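Local atomic coordinates of glycoside hydrolase family 81 (Clostridium thermocellum, PDB entry 6FOP), a protein that probably hydrolyses beta-1,3-glucans such as laminarin, as a family 81 glycoside hydrolase of the Clostridium thermocellum cellulosome. Residues T283-M288 with C532-D537; D541-S546 with G558-E563; K181-G186 with T191-A196; V153-G156 with Q161-G164. One frame throughout, in Å; residues are numbered along the deposited sequence.

How the contacts relate
From the N terminus, contact 4 comes first: it closes the hairpin of strands 152-155 and 162-167 over a six-residue loop. Contact 3 closes the next hairpin, 181-183 with 189-193, over five residues. The two lie at the edges of different antiparallel sheets and touch, W182 and I185 of contact 3 packing on L163 and V153 of contact 4. Contact 1 spans 243 residues, bringing a hairpin turn to the last part of helix 514-534, and contact 2 then closes an eleven-residue excursion. Their centres are about 8 Å apart, joined by D537 with I542 and F543, and by L284 against K559 and Y560. All four follow in series; none nests or crosses.

Contact 1. Residues T283-M288 with C532-D537; sequences TLRGIM and CNYWFD
R285 lies across the ring of Y534, and these two residues alone make this long-range contact, an example of how an arginine can lend its aliphatic part to one partner and its charge to another. The CD methylene does the touching. It stands over one face of the ring, offset toward the rim, 3.8 Å from the ring centroid to R285 CD in a CH-pi contact, with Y534 CD1 nearest to it at 3.6 Å. A sharp bend in the arginine chain (chi2 -79°) brings CD over the ring, and the two side chains cross at about a right angle. The guanidinium climbs away from the face: R285 CZ is 5.8 Å from the centroid, at most a weak cation-pi attraction, and its plane is turned 52° from that of the phenol. Its charge is taken up instead by a salt bridge to E474, while W556 O accepts a further bond. On the opposite face of the phenol, N533 CB sits over the ring centre, so the ring is sandwiched between two aliphatic groups; its hydroxyl is hydrogen-bonded to H266. R285 O approaches Y534 CE1 at 3.4 Å, a buried carbonyl with no hydrogen-bonding partner in the model. Behind R285, T283 OG1 donates to G286 O at 2.7 Å, and the same carbonyl also accepts from T283 N. G286 N in turn donates to T283 O, closing a type I beta turn from T283 to G286, the tight two-residue turn of a beta hairpin, set here against the last part of helix 514-534 in the family 81 C-terminal domain.

Contact 2. Residues D541-S546 with G558-E563; sequences DIFSPS and GKYCHE. With NI (nickel (II) ion), chain B.
Y560 reaches from its strand to the backbone of I542-S544, and its hydroxyl illustrates how one phenol can both accept and donate in a buried place. Among the polar interactions, S544 N donates to Y560 OH at 3.0 Å, nearly straight at 161°, arriving at the edge of the phenol near its plane. The same hydroxyl gives its proton to a water 2.7 Å from Y560 OH, which in turn donates to I542 O. Within the loop, S544 OG donates to S546 OG at 2.8 Å. The aromatic interactions are looser: the rings of F543 and Y560 are near parallel, with planes at 27°, but slid apart until they barely overlap, their centroids 5.0 Å from each other. Contact runs from F543 CD1 to Y560 CE1 at 3.7 Å, while Y547 meets the Y560 ring edge-to-face. The tyrosine's first torsion (chi1 53°) directs the ring from the strand to the loop, where OH meets S544 N and one ring face meets F543. Metal binding lies further along the same segment, where H562 NE2 holds the nickel ion at 2.1 Å and H574, E601 and E605 complete the site; H549 stacks on the histidine ring. Chemically, the phenol oxygen is tied by one accepted and one donated bond, which fixes the rotation of its O-H: it accepts from the amide of S544 and, through the water, is linked to the carbonyl of I542.

Contact 3. Residues K181-G186 with T191-A196; sequences KWQGIG and TCILPA
T191, C192 and I193 pair with Q183, W182 and K181 in an antiparallel beta hairpin, whose strand 181-183 forms one edge of a seven-stranded sheet. The hairpin is a worked example of the alternation that such pairing imposes. T191 is the first of the three, opposite Q183 in a hydrogen-bonded pair: T191 N donates to Q183 O at 2.8 Å and Q183 N returns a bond to T191 O at 2.9 Å, both in the carbonyl plane. T191 O also receives a CA-H contact from W182, and a water lies 2.8 Å from T191 OG1, bound only weakly to Q183 O. C192 comes next, in a non-hydrogen-bonded pair with W182 on the other face of the sheet. The C192 side chain turns its sulfur away from the backbone N (chi1 -179°) and over the face of the six-membered ring, offset toward the rim, 4.2 Å from C192 SG to the W182 centroid in a sulfur-aromatic contact, and C192 CB packs on W182 CZ3. The indole N-H is engaged by S160 O, and F201 touches both side chains from strand 200-206. I193 restores the hydrogen-bonded pattern with K181: I193 N to K181 O is short at 2.7 Å, whereas K181 N to I193 O is longer, 3.2 Å. On the T191 face, the extended chain of Q183 crosses I193 obliquely, setting its amide group against the isoleucine's terminal methyl, with Q183 CD 3.6 Å from I193 CD1.

Contact 4. Residues V153-G156 with Q161-G164; sequences VFYG and QCLG
A classic beta bulge, in which F154 and Y155 together face G164, marks this hairpin of strands 152-155 and 162-167. G164 O accepts twice, from F154 N at 2.8 Å along a bent path (133°) and from Y155 N at 3.3 Å, both donors coming from the same face of the carbonyl plane. In return, G164 N donates to Y155 O at 2.9 Å. The bulge shows the general rule that an extra residue in one strand turns its side chains out of simple alternation, here on strand 152-155, the edge of an eight-stranded antiparallel sheet. F154 has CG between its backbone N and carbonyl carbon (chi1 71°), which swings the ring back over G164: G164 CA lies 3.8 Å from the ring centroid of F154, a CH-pi contact over the face, made close by the lack of a side chain on the glycine. Y155 runs along the partner strand instead. The rim of its ring meets C162 O near the ring plane, with Y155 CE2 3.5 Å from it, and C162 SG makes an oblique sulfur-aromatic contact, 3.9 Å from Y155 CE2. Beyond the bulge, L163 CD2 packs against G156 CA at 3.8 Å.

Contact 1. Residues T283-M288 with C532-D537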
loop_
_atom_site.group_PDB
_atom_site.type_symbol
_atom_site.label_atom_id
_atom_site.label_comp_id
_atom_site.label_asym_id
_atom_site.label_seq_id
_atom_site.Cartn_x
_atom_site.Cartn_y
_atom_site.Cartn_z
ATOM N N THR A 283 6.902 15.269 10.332
ATOM C CA THR A 283 6.300 15.105 9.021
ATOM C C THR A 283 4.821 14.796 9.132
ATOM O O THR A 283 4.275 14.561 10.207
ATOM C CB THR A 283 6.967 13.947 8.233
ATOM O OG1 THR A 283 6.440 12.675 8.664
ATOM C CG2 THR A 283 8.489 13.968 8.352
ATOM N N LEU A 284 4.167 14.797 7.979
ATOM C CA LEU A 284 2.754 14.472 7.917
ATOM C C LEU A 284 2.469 13.074 8.463
ATOM O O LEU A 284 1.368 12.848 9.011
ATOM C CB LEU A 284 2.286 14.550 6.470
ATOM C CG LEU A 284 0.799 14.377 6.238
ATOM C CD1 LEU A 284 0.014 15.540 6.829
ATOM C CD2 LEU A 284 0.529 14.257 4.765
ATOM N N ARG A 285 3.439 12.170 8.342
ATOM C CA ARG A 285 3.329 10.779 8.817
ATOM C C ARG A 285 3.738 10.598 10.274
ATOM O O ARG A 285 3.859 9.481 10.759
ATOM C CB ARG A 285 4.154 9.843 7.913
ATOM C CG ARG A 285 3.652 9.725 6.485
ATOM C CD ARG A 285 2.457 8.778 6.335
ATOM N NE ARG A 285 2.102 8.700 4.924
ATOM C CZ ARG A 285 1.424 9.618 4.239
ATOM N NH1 ARG A 285 0.766 10.622 4.853
ATOM N NH2 ARG A 285 1.374 9.540 2.920
ATOM N N GLY A 286 3.917 11.697 11.000
ATOM C CA GLY A 286 4.457 11.629 12.348
ATOM C C GLY A 286 5.937 11.952 12.373
ATOM O O GLY A 286 6.518 12.470 11.399
ATOM N N ILE A 287 6.574 11.593 13.474
ATOM C CA ILE A 287 7.994 11.821 13.621
ATOM C C ILE A 287 8.729 10.758 12.809
ATOM O O ILE A 287 8.454 9.555 12.951
ATOM C CB ILE A 287 8.423 11.699 15.093
ATOM C CG1 ILE A 287 7.756 12.783 15.935
ATOM C CG2 ILE A 287 9.933 11.707 15.251
ATOM C CD1 ILE A 287 8.073 14.202 15.566
ATOM N N MET A 288 9.639 11.209 11.945
ATOM C CA MET A 288 10.603 10.330 11.290
ATOM C C MET A 288 11.870 10.348 12.111
ATOM O O MET A 288 12.419 11.416 12.373
ATOM C CB MET A 288 10.887 10.729 9.835
ATOM C CG MET A 288 9.702 10.495 8.923
ATOM S SD MET A 288 10.005 10.860 7.187
ATOM C CE MET A 288 10.596 9.272 6.572
ATOM N N CYS A 532 -2.596 0.633 10.983
ATOM C CA CYS A 532 -2.712 0.902 12.397
ATOM C C CYS A 532 -2.145 2.273 12.810
ATOM O O CYS A 532 -2.533 2.819 13.833
ATOM C CB CYS A 532 -2.099 -0.222 13.202
ATOM S SG CYS A 532 -3.026 -1.757 13.103
ATOM N N ASN A 533 -1.217 2.798 12.011
ATOM C CA ASN A 533 -0.691 4.135 12.206
ATOM C C ASN A 533 -1.430 5.236 11.456
ATOM O O ASN A 533 -1.942 6.177 12.099
ATOM C CB ASN A 533 0.801 4.143 11.833
ATOM C CG ASN A 533 1.628 3.446 12.876
ATOM O OD1 ASN A 533 1.910 4.009 13.936
ATOM N ND2 ASN A 533 2.026 2.232 12.593
ATOM N N TYR A 534 -1.480 5.156 10.133
ATOM C CA TYR A 534 -1.848 6.324 9.308
ATOM C C TYR A 534 -3.348 6.444 9.082
ATOM O O TYR A 534 -3.825 7.507 8.747
ATOM C CB TYR A 534 -1.040 6.359 7.990
ATOM C CG TYR A 534 0.431 6.101 8.258
ATOM C CD1 TYR A 534 1.161 6.908 9.135
ATOM C CD2 TYR A 534 1.066 5.013 7.706
ATOM C CE1 TYR A 534 2.474 6.623 9.455
ATOM C CE2 TYR A 534 2.368 4.700 8.005
ATOM C CZ TYR A 534 3.084 5.504 8.886
ATOM O OH TYR A 534 4.394 5.187 9.207
ATOM N N TRP A 535 -4.080 5.342 9.234
ATOM C CA TRP A 535 -5.553 5.376 9.168
ATOM C C TRP A 535 -6.229 5.400 10.541
ATOM O O TRP A 535 -7.140 6.188 10.777
ATOM C CB TRP A 535 -6.079 4.184 8.330
ATOM C CG TRP A 535 -6.032 4.377 6.828
ATOM C CD1 TRP A 535 -7.036 4.762 6.051
ATOM C CD2 TRP A 535 -4.882 4.230 5.946
ATOM N NE1 TRP A 535 -6.660 4.826 4.736
ATOM C CE2 TRP A 535 -5.332 4.500 4.639
ATOM C CE3 TRP A 535 -3.545 3.854 6.126
ATOM C CZ2 TRP A 535 -4.497 4.407 3.522
ATOM C CZ3 TRP A 535 -2.713 3.779 5.013
ATOM C CH2 TRP A 535 -3.188 4.084 3.735
ATOM N N PHE A 536 -5.754 4.563 11.462
ATOM C CA PHE A 536 -6.396 4.453 12.775
ATOM C C PHE A 536 -5.633 5.102 13.932
ATOM O O PHE A 536 -6.215 5.272 15.006
ATOM C CB PHE A 536 -6.639 2.984 13.135
ATOM C CG PHE A 536 -7.534 2.239 12.177
ATOM C CD1 PHE A 536 -8.691 2.819 11.695
ATOM C CD2 PHE A 536 -7.239 0.930 11.783
ATOM C CE1 PHE A 536 -9.524 2.139 10.814
ATOM C CE2 PHE A 536 -8.091 0.226 10.920
ATOM C CZ PHE A 536 -9.218 0.850 10.417
ATOM N N ASP A 537 -4.351 5.441 13.712
ATOM C CA ASP A 537 -3.479 6.026 14.757
ATOM C C ASP A 537 -3.738 5.375 16.127
ATOM O O ASP A 537 -4.062 6.037 17.120
ATOM C CB ASP A 537 -3.657 7.560 14.831
ATOM C CG ASP A 537 -2.634 8.250 15.711
ATOM O OD1 ASP A 537 -1.598 7.660 16.023
ATOM O OD2 ASP A 537 -2.879 9.443 16.056
#

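Contact 2. Residues D541-S546 with G558-E563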
loop_
_atom_site.group_PDB
_atom_site.type_symbol
_atom_site.label_atom_id
_atom_site.label_comp_id
_atom_site.label_asym_id
_atom_site.label_seq_id
_atom_site.Cartn_x
_atom_site.Cartn_y
_atom_site.Cartn_z
ATOM N N ASP A 541 -0.172 8.925 18.447
ATOM C CA ASP A 541 0.981 9.815 18.267
ATOM C C ASP A 541 1.266 10.233 16.833
ATOM O O ASP A 541 2.264 10.887 16.587
ATOM C CB ASP A 541 2.238 9.226 18.922
ATOM C CG ASP A 541 2.674 7.912 18.325
ATOM O OD1 ASP A 541 2.064 7.445 17.343
ATOM O OD2 ASP A 541 3.642 7.335 18.866
ATOM N N ILE A 542 0.398 9.882 15.886
ATOM C CA ILE A 542 0.543 10.264 14.491
ATOM C C ILE A 542 -0.240 11.539 14.190
ATOM O O ILE A 542 0.309 12.492 13.653
ATOM C CB ILE A 542 0.113 9.125 13.534
ATOM C CG1 ILE A 542 0.868 7.820 13.846
ATOM C CG2 ILE A 542 0.283 9.573 12.081
ATOM C CD1 ILE A 542 2.352 7.865 13.594
ATOM N N PHE A 543 -1.535 11.547 14.519
ATOM C CA PHE A 543 -2.414 12.640 14.121
ATOM C C PHE A 543 -2.143 13.875 14.961
ATOM O O PHE A 543 -1.878 13.781 16.158
ATOM C CB PHE A 543 -3.891 12.260 14.221
ATOM C CG PHE A 543 -4.318 11.113 13.333
ATOM C CD1 PHE A 543 -3.547 10.660 12.253
ATOM C CD2 PHE A 543 -5.522 10.480 13.580
ATOM C CE1 PHE A 543 -3.972 9.607 11.458
ATOM C CE2 PHE A 543 -5.957 9.445 12.768
ATOM C CZ PHE A 543 -5.163 8.991 11.730
ATOM N N SER A 544 -2.201 15.028 14.308
ATOM C CA SER A 544 -2.067 16.313 14.992
ATOM C C SER A 544 -3.177 16.516 16.025
ATOM O O SER A 544 -4.312 16.119 15.783
ATOM C CB SER A 544 -2.196 17.453 13.979
ATOM O OG SER A 544 -2.185 18.718 14.647
ATOM N N PRO A 545 -2.872 17.164 17.162
ATOM C CA PRO A 545 -3.954 17.516 18.070
ATOM C C PRO A 545 -5.048 18.383 17.434
ATOM O O PRO A 545 -6.183 18.375 17.909
ATOM C CB PRO A 545 -3.232 18.292 19.179
ATOM C CG PRO A 545 -1.844 17.786 19.159
ATOM C CD PRO A 545 -1.543 17.472 17.729
ATOM N N SER A 546 -4.711 19.128 16.380
ATOM C CA SER A 546 -5.669 19.973 15.694
ATOM C C SER A 546 -6.569 19.200 14.736
ATOM O O SER A 546 -7.560 19.740 14.292
ATOM C CB SER A 546 -4.977 21.092 14.937
ATOM O OG SER A 546 -4.197 20.583 13.894
ATOM N N GLY A 558 0.355 14.508 0.622
ATOM C CA GLY A 558 0.380 15.886 1.144
ATOM C C GLY A 558 -0.712 16.241 2.129
ATOM O O GLY A 558 -0.726 17.376 2.583
ATOM N N LYS A 559 -1.580 15.302 2.521
ATOM C CA LYS A 559 -2.588 15.549 3.566
ATOM C C LYS A 559 -3.140 14.219 4.032
ATOM O O LYS A 559 -2.919 13.187 3.406
ATOM C CB LYS A 559 -3.721 16.436 3.068
ATOM C CG LYS A 559 -4.664 15.794 2.059
ATOM C CD LYS A 559 -5.818 16.715 1.752
ATOM C CE LYS A 559 -6.774 16.110 0.740
ATOM N NZ LYS A 559 -7.871 17.069 0.424
ATOM N N TYR A 560 -3.892 14.257 5.122
ATOM C CA TYR A 560 -4.810 13.160 5.434
ATOM C C TYR A 560 -6.087 13.791 5.886
ATOM O O TYR A 560 -6.101 14.926 6.349
ATOM C CB TYR A 560 -4.266 12.177 6.468
ATOM C CG TYR A 560 -3.772 12.760 7.760
ATOM C CD1 TYR A 560 -4.651 12.996 8.816
ATOM C CD2 TYR A 560 -2.425 13.099 7.916
ATOM C CE1 TYR A 560 -4.188 13.553 10.010
ATOM C CE2 TYR A 560 -1.944 13.620 9.101
ATOM C CZ TYR A 560 -2.814 13.871 10.144
ATOM O OH TYR A 560 -2.320 14.403 11.328
ATOM N N CYS A 561 -7.188 13.074 5.720
ATOM C CA CYS A 561 -8.475 13.690 5.995
ATOM C C CYS A 561 -9.566 12.680 6.275
ATOM O O CYS A 561 -9.393 11.478 6.105
ATOM C CB CYS A 561 -8.885 14.576 4.833
ATOM S SG CYS A 561 -9.133 13.655 3.307
ATOM N N HIS A 562 -10.680 13.212 6.750
ATOM C CA HIS A 562 -11.883 12.467 7.123
ATOM C C HIS A 562 -12.971 12.727 6.063
ATOM O O HIS A 562 -14.104 13.102 6.376
ATOM C CB HIS A 562 -12.277 12.923 8.513
ATOM C CG HIS A 562 -13.322 12.094 9.194
ATOM N ND1 HIS A 562 -14.677 12.302 9.029
ATOM C CD2 HIS A 562 -13.204 11.151 10.149
ATOM C CE1 HIS A 562 -15.349 11.491 9.826
ATOM N NE2 HIS A 562 -14.481 10.804 10.540
ATOM N N GLU A 563 -12.582 12.504 4.817
ATOM C CA GLU A 563 -13.434 12.678 3.635
ATOM C C GLU A 563 -13.390 11.427 2.784
ATOM O O GLU A 563 -12.428 10.657 2.850
ATOM C CB GLU A 563 -12.990 13.896 2.808
ATOM C CG GLU A 563 -13.039 15.201 3.561
ATOM C CD GLU A 563 -12.605 16.395 2.739
ATOM O OE1 GLU A 563 -11.559 16.324 2.075
ATOM O OE2 GLU A 563 -13.311 17.416 2.777
HETATM NI NI NI B . -15.108 9.785 12.235
HETATM O O HOH W 1 0.390 14.118 11.444
#

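Contact 3. Residues K181-G186 with T191-A196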
loop_
_atom_site.group_PDB
_atom_site.type_symbol
_atom_site.label_atom_id
_atom_site.label_comp_id
_atom_site.label_asym_id
_atom_site.label_seq_id
_atom_site.Cartn_x
_atom_site.Cartn_y
_atom_site.Cartn_z
ATOM N N LYS A 181 33.178 27.271 -5.816
ATOM C CA LYS A 181 32.961 28.593 -5.273
ATOM C C LYS A 181 31.493 28.908 -5.381
ATOM O O LYS A 181 30.759 28.219 -6.093
ATOM C CB LYS A 181 33.785 29.652 -6.032
ATOM C CG LYS A 181 35.279 29.376 -6.070
ATOM C CD LYS A 181 35.907 29.517 -4.686
ATOM C CE LYS A 181 37.398 29.853 -4.735
ATOM N NZ LYS A 181 38.208 28.633 -4.962
ATOM N N TRP A 182 31.062 29.963 -4.697
ATOM C CA TRP A 182 29.647 30.364 -4.731
ATOM C C TRP A 182 29.524 31.822 -5.108
ATOM O O TRP A 182 30.231 32.656 -4.570
ATOM C CB TRP A 182 28.961 30.155 -3.391
ATOM C CG TRP A 182 29.101 28.761 -2.810
ATOM C CD1 TRP A 182 30.109 28.326 -2.017
ATOM C CD2 TRP A 182 28.182 27.648 -2.928
ATOM N NE1 TRP A 182 29.909 27.029 -1.652
ATOM C CE2 TRP A 182 28.724 26.596 -2.179
ATOM C CE3 TRP A 182 26.950 27.448 -3.583
ATOM C CZ2 TRP A 182 28.098 25.352 -2.067
ATOM C CZ3 TRP A 182 26.325 26.199 -3.460
ATOM C CH2 TRP A 182 26.914 25.181 -2.723
ATOM N N GLN A 183 28.626 32.090 -6.045
ATOM C CA GLN A 183 28.338 33.441 -6.503
ATOM C C GLN A 183 26.922 33.768 -6.091
ATOM O O GLN A 183 26.020 32.910 -6.125
ATOM C CB GLN A 183 28.413 33.520 -8.026
ATOM C CG GLN A 183 29.812 33.555 -8.598
ATOM C CD GLN A 183 29.831 33.785 -10.106
ATOM O OE1 GLN A 183 28.791 34.070 -10.733
ATOM N NE2 GLN A 183 31.018 33.658 -10.699
ATOM N N GLY A 184 26.712 34.998 -5.690
ATOM C CA GLY A 184 25.374 35.468 -5.381
ATOM C C GLY A 184 24.897 35.313 -3.959
ATOM O O GLY A 184 23.737 35.582 -3.686
ATOM N N ILE A 185 25.791 34.956 -3.041
ATOM C CA ILE A 185 25.475 34.943 -1.622
ATOM C C ILE A 185 25.045 36.343 -1.214
ATOM O O ILE A 185 25.708 37.338 -1.545
ATOM C CB ILE A 185 26.654 34.497 -0.743
ATOM C CG1 ILE A 185 27.027 33.042 -1.032
ATOM C CG2 ILE A 185 26.325 34.694 0.741
ATOM C CD1 ILE A 185 28.229 32.544 -0.249
ATOM N N GLY A 186 23.924 36.414 -0.497
ATOM C CA GLY A 186 23.305 37.683 -0.159
ATOM C C GLY A 186 22.171 38.066 -1.087
ATOM O O GLY A 186 21.481 39.039 -0.818
ATOM N N THR A 191 24.610 30.706 -7.185
ATOM C CA THR A 191 25.143 29.803 -8.214
ATOM C C THR A 191 26.384 29.122 -7.695
ATOM O O THR A 191 27.273 29.773 -7.142
ATOM C CB THR A 191 25.413 30.562 -9.529
ATOM O OG1 THR A 191 24.177 31.163 -9.966
ATOM C CG2 THR A 191 25.930 29.640 -10.622
ATOM N N CYS A 192 26.416 27.798 -7.839
ATOM C CA CYS A 192 27.569 27.024 -7.449
ATOM C C CYS A 192 28.503 26.931 -8.646
ATOM O O CYS A 192 28.136 26.326 -9.661
ATOM C CB CYS A 192 27.143 25.631 -7.006
ATOM S SG CYS A 192 28.528 24.616 -6.488
ATOM N N ILE A 193 29.687 27.541 -8.532
ATOM C CA ILE A 193 30.659 27.497 -9.618
ATOM C C ILE A 193 31.428 26.203 -9.461
ATOM O O ILE A 193 32.326 26.086 -8.625
ATOM C CB ILE A 193 31.589 28.715 -9.611
ATOM C CG1 ILE A 193 30.785 30.019 -9.542
ATOM C CG2 ILE A 193 32.503 28.674 -10.821
ATOM C CD1 ILE A 193 29.799 30.226 -10.664
ATOM N N LEU A 194 31.060 25.227 -10.266
ATOM C CA LEU A 194 31.668 23.911 -10.180
ATOM C C LEU A 194 33.102 23.925 -10.688
ATOM O O LEU A 194 33.405 24.611 -11.652
ATOM C CB LEU A 194 30.880 22.902 -11.018
ATOM C CG LEU A 194 29.437 22.621 -10.596
ATOM C CD1 LEU A 194 28.743 21.863 -11.731
ATOM C CD2 LEU A 194 29.424 21.844 -9.288
ATOM N N PRO A 195 33.990 23.159 -10.051
ATOM C CA PRO A 195 35.331 23.000 -10.628
ATOM C C PRO A 195 35.313 22.149 -11.873
ATOM O O PRO A 195 34.435 21.304 -12.022
ATOM C CB PRO A 195 36.110 22.298 -9.526
ATOM C CG PRO A 195 35.131 21.802 -8.563
ATOM C CD PRO A 195 33.782 22.288 -8.883
ATOM N N ALA A 196 36.314 22.319 -12.729
ATOM C CA ALA A 196 36.401 21.525 -13.953
ATOM C C ALA A 196 36.419 20.049 -13.613
ATOM O O ALA A 196 37.177 19.606 -12.749
ATOM C CB ALA A 196 37.642 21.894 -14.734
HETATM O O HOH W 2 23.768 33.587 -8.717
#

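Contact 4. Residues V153-G156 with Q161-G164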
loop_
_atom_site.group_PDB
_atom_site.type_symbol
_atom_site.label_atom_id
_atom_site.label_comp_id
_atom_site.label_asym_id
_atom_site.label_seq_id
_atom_site.Cartn_x
_atom_site.Cartn_y
_atom_site.Cartn_z
ATOM N N VAL A 153 22.396 32.767 5.586
ATOM C CA VAL A 153 23.533 31.885 5.440
ATOM C C VAL A 153 24.130 31.803 6.856
ATOM O O VAL A 153 24.700 32.759 7.367
ATOM C CB VAL A 153 24.521 32.420 4.408
ATOM C CG1 VAL A 153 25.695 31.461 4.284
ATOM C CG2 VAL A 153 23.814 32.568 3.056
ATOM N N PHE A 154 23.897 30.660 7.503
ATOM C CA PHE A 154 24.421 30.446 8.853
ATOM C C PHE A 154 25.823 29.844 8.876
ATOM O O PHE A 154 26.499 29.935 9.907
ATOM C CB PHE A 154 23.434 29.663 9.743
ATOM C CG PHE A 154 23.258 28.206 9.399
ATOM C CD1 PHE A 154 24.145 27.244 9.880
ATOM C CD2 PHE A 154 22.151 27.790 8.677
ATOM C CE1 PHE A 154 23.984 25.902 9.587
ATOM C CE2 PHE A 154 21.966 26.437 8.395
ATOM C CZ PHE A 154 22.874 25.494 8.858
ATOM N N TYR A 155 26.255 29.263 7.759
ATOM C CA TYR A 155 27.607 28.765 7.613
ATOM C C TYR A 155 28.020 28.935 6.174
ATOM O O TYR A 155 27.255 28.636 5.244
ATOM C CB TYR A 155 27.717 27.258 7.973
ATOM C CG TYR A 155 29.086 26.733 7.654
ATOM C CD1 TYR A 155 30.150 26.918 8.544
ATOM C CD2 TYR A 155 29.359 26.167 6.410
ATOM C CE1 TYR A 155 31.439 26.506 8.219
ATOM C CE2 TYR A 155 30.643 25.750 6.077
ATOM C CZ TYR A 155 31.679 25.917 6.986
ATOM O OH TYR A 155 32.960 25.495 6.666
ATOM N N GLY A 156 29.273 29.362 6.006
ATOM C CA GLY A 156 29.924 29.330 4.715
ATOM C C GLY A 156 30.105 30.680 4.083
ATOM O O GLY A 156 29.580 31.682 4.555
ATOM N N GLN A 161 33.195 24.838 0.824
ATOM C CA GLN A 161 32.680 23.686 0.075
ATOM C C GLN A 161 31.167 23.488 0.191
ATOM O O GLN A 161 30.506 23.008 -0.743
ATOM C CB GLN A 161 33.416 22.450 0.569
ATOM C CG GLN A 161 33.009 21.263 -0.193
ATOM C CD GLN A 161 33.800 20.041 0.057
ATOM O OE1 GLN A 161 34.655 19.962 0.931
ATOM N NE2 GLN A 161 33.482 19.035 -0.720
ATOM N N CYS A 162 30.638 23.867 1.346
ATOM C CA CYS A 162 29.233 23.787 1.617
ATOM C C CYS A 162 28.736 25.061 2.218
ATOM O O CYS A 162 29.524 25.845 2.768
ATOM C CB CYS A 162 28.889 22.559 2.460
ATOM S SG CYS A 162 29.084 22.691 4.237
ATOM N N LEU A 163 27.420 25.259 2.110
ATOM C CA LEU A 163 26.742 26.356 2.787
ATOM C C LEU A 163 25.661 25.782 3.659
ATOM O O LEU A 163 25.034 24.779 3.291
ATOM C CB LEU A 163 26.088 27.334 1.795
ATOM C CG LEU A 163 26.993 27.986 0.753
ATOM C CD1 LEU A 163 26.159 28.839 -0.185
ATOM C CD2 LEU A 163 28.098 28.828 1.389
ATOM N N GLY A 164 25.489 26.387 4.816
ATOM C CA GLY A 164 24.324 26.140 5.652
ATOM C C GLY A 164 23.393 27.323 5.515
ATOM O O GLY A 164 23.815 28.462 5.754
#